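Local coordinates for GrgF (Penicillium sp. sh18, PDB 6LZH), which acts as a polyketide transferase in the biosynthesis of gregatin A, a fungal polyketide with an alkylated furanone core, at residues 127-132 against 228-233. Sequence-based numbering, arbitrary orientation.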
loop_
_atom_site.group_PDB
_atom_site.type_symbol
_atom_site.label_atom_id
_atom_site.label_comp_id
_atom_site.label_asym_id
_atom_site.label_seq_id
_atom_site.Cartn_x
_atom_site.Cartn_y
_atom_site.Cartn_z
ATOM N N PHE A 127 -2.979 -3.203 12.916
ATOM C CA PHE A 127 -4.193 -3.706 12.292
ATOM C C PHE A 127 -4.780 -4.929 12.980
ATOM O O PHE A 127 -5.992 -5.169 12.851
ATOM C CB PHE A 127 -3.918 -4.057 10.817
ATOM C CG PHE A 127 -3.386 -2.910 10.005
ATOM C CD1 PHE A 127 -3.952 -1.646 10.116
ATOM C CD2 PHE A 127 -2.325 -3.093 9.124
ATOM C CE1 PHE A 127 -3.463 -0.569 9.367
ATOM C CE2 PHE A 127 -1.847 -2.030 8.364
ATOM C CZ PHE A 127 -2.422 -0.760 8.498
ATOM N N ASP A 128 -3.976 -5.692 13.719
ATOM C CA ASP A 128 -4.379 -7.027 14.162
ATOM C C ASP A 128 -4.459 -7.074 15.685
ATOM O O ASP A 128 -3.452 -7.300 16.364
ATOM C CB ASP A 128 -3.404 -8.074 13.624
ATOM C CG ASP A 128 -3.855 -9.493 13.912
ATOM O OD1 ASP A 128 -4.968 -9.665 14.467
ATOM O OD2 ASP A 128 -3.089 -10.432 13.583
ATOM N N LYS A 129 -5.665 -6.914 16.226
ATOM C CA LYS A 129 -5.837 -6.927 17.678
ATOM C C LYS A 129 -5.772 -8.327 18.286
ATOM O O LYS A 129 -5.931 -8.455 19.505
ATOM C CB LYS A 129 -7.166 -6.247 18.049
ATOM C CG LYS A 129 -7.185 -4.784 17.685
ATOM C CD LYS A 129 -6.062 -4.042 18.390
ATOM C CE LYS A 129 -5.707 -2.771 17.638
ATOM N NZ LYS A 129 -4.280 -2.714 17.230
ATOM N N ARG A 130 -5.560 -9.377 17.479
ATOM C CA ARG A 130 -5.208 -10.677 18.037
ATOM C C ARG A 130 -3.787 -10.697 18.581
ATOM O O ARG A 130 -3.436 -11.621 19.318
ATOM C CB ARG A 130 -5.368 -11.779 16.982
ATOM C CG ARG A 130 -6.784 -11.835 16.360
ATOM C CD ARG A 130 -6.800 -12.758 15.150
ATOM N NE ARG A 130 -5.821 -12.325 14.155
ATOM C CZ ARG A 130 -5.407 -13.075 13.138
ATOM N NH1 ARG A 130 -5.903 -14.302 12.961
ATOM N NH2 ARG A 130 -4.500 -12.590 12.294
ATOM N N VAL A 131 -2.965 -9.708 18.240
ATOM C CA VAL A 131 -1.591 -9.637 18.727
ATOM C C VAL A 131 -1.616 -9.081 20.145
ATOM O O VAL A 131 -2.269 -8.062 20.409
ATOM C CB VAL A 131 -0.737 -8.767 17.781
ATOM C CG1 VAL A 131 0.632 -8.469 18.375
ATOM C CG2 VAL A 131 -0.621 -9.445 16.406
ATOM N N ALA A 132 -0.912 -9.744 21.066
ATOM C CA ALA A 132 -0.936 -9.323 22.458
ATOM C C ALA A 132 0.085 -8.239 22.769
ATOM O O ALA A 132 -0.121 -7.468 23.710
ATOM C CB ALA A 132 -0.711 -10.528 23.375
ATOM N N SER A 228 -2.228 1.280 19.566
ATOM C CA SER A 228 -2.865 1.262 20.876
ATOM C C SER A 228 -4.328 0.837 20.723
ATOM O O SER A 228 -5.014 1.288 19.799
ATOM C CB SER A 228 -2.778 2.628 21.555
ATOM O OG SER A 228 -3.656 2.708 22.668
ATOM N N PRO A 229 -4.859 0.013 21.637
ATOM C CA PRO A 229 -4.248 -0.280 22.938
ATOM C C PRO A 229 -3.329 -1.507 23.026
ATOM O O PRO A 229 -3.046 -1.945 24.157
ATOM C CB PRO A 229 -5.467 -0.465 23.838
ATOM C CG PRO A 229 -6.479 -1.105 22.914
ATOM C CD PRO A 229 -6.236 -0.504 21.541
ATOM N N THR A 230 -2.864 -2.036 21.894
ATOM C CA THR A 230 -1.903 -3.140 21.916
ATOM C C THR A 230 -0.552 -2.654 22.430
ATOM O O THR A 230 0.067 -1.798 21.790
ATOM C CB THR A 230 -1.722 -3.736 20.521
ATOM O OG1 THR A 230 -2.969 -4.260 20.038
ATOM C CG2 THR A 230 -0.661 -4.850 20.562
ATOM N N PRO A 231 -0.044 -3.182 23.546
ATOM C CA PRO A 231 1.227 -2.689 24.091
ATOM C C PRO A 231 2.368 -2.855 23.097
ATOM O O PRO A 231 2.524 -3.905 22.474
ATOM C CB PRO A 231 1.440 -3.561 25.336
ATOM C CG PRO A 231 0.105 -4.103 25.667
ATOM C CD PRO A 231 -0.626 -4.253 24.374
ATOM N N ALA A 232 3.182 -1.807 22.964
ATOM C CA ALA A 232 4.253 -1.775 21.979
ATOM C C ALA A 232 5.537 -1.259 22.610
ATOM O O ALA A 232 5.518 -0.315 23.408
ATOM C CB ALA A 232 3.889 -0.887 20.777
ATOM N N MET A 233 6.654 -1.887 22.258
ATOM C CA MET A 233 7.951 -1.486 22.770
ATOM C C MET A 233 8.883 -1.175 21.614
ATOM O O MET A 233 9.006 -1.975 20.680
ATOM C CB MET A 233 8.559 -2.582 23.639
ATOM C CG MET A 233 9.942 -2.248 24.076
ATOM S SD MET A 233 10.549 -3.545 25.200
ATOM C CE MET A 233 12.149 -2.860 25.624
HETATM O O HOH W 1 -4.075 -6.131 21.195
#
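Beside the contact that K129 and V131 make with T230, the guanidinium of R130 holds the carboxylate of D128 at its edge in a side-on salt bridge: NE bonds OD1 of D128 at 2.8 Å, nearly in both planes, while NH2 bonds OD2 from above the carboxylate plane, the two groups being twisted against each other. The backbone N of R130 also gives to OD1, from 53° above that plane, closing an Asx turn; aspartate suits the start of the turn because its short carboxylate can accept both. Within the alpha/beta hydrolase fold this type I turn, D128 to V131, leads from helix 116-127 into strand 133-137; 228-231 leads into the neighbouring parallel strand 232-237, and the contact joins the two approaches. Arginine suits its place because NH1 and NH2 also bond T96 OG1 and H92 O on helix 84-99.

K129 lies obliquely across T230: the bend at chi2 sets CD 3.5 Å from T230 OG1, and that at chi4 turns NZ to the same oxygen. The NZ bond to OG1 is weak; the ammonium's main partner is I227 O, so a long flexible lysine both covers the threonine and binds the loop before it. Threonine fits through its two branches. Its hydroxyl, anti to the carbonyl carbon (chi1 -61°), meets a water that donates to V131 O at 2.8 Å, whereas the methyl CG2 packs 3.6 Å from that same V131 O. A valine at T230 would remove the hydroxyl and would probably leave the bridging water without its threonine anchor and cost K129 NZ a weak acceptor. After T230, P231, which has no N-H to offer, meets A132 through ring carbons, CD coming to 3.3 Å from A132 O.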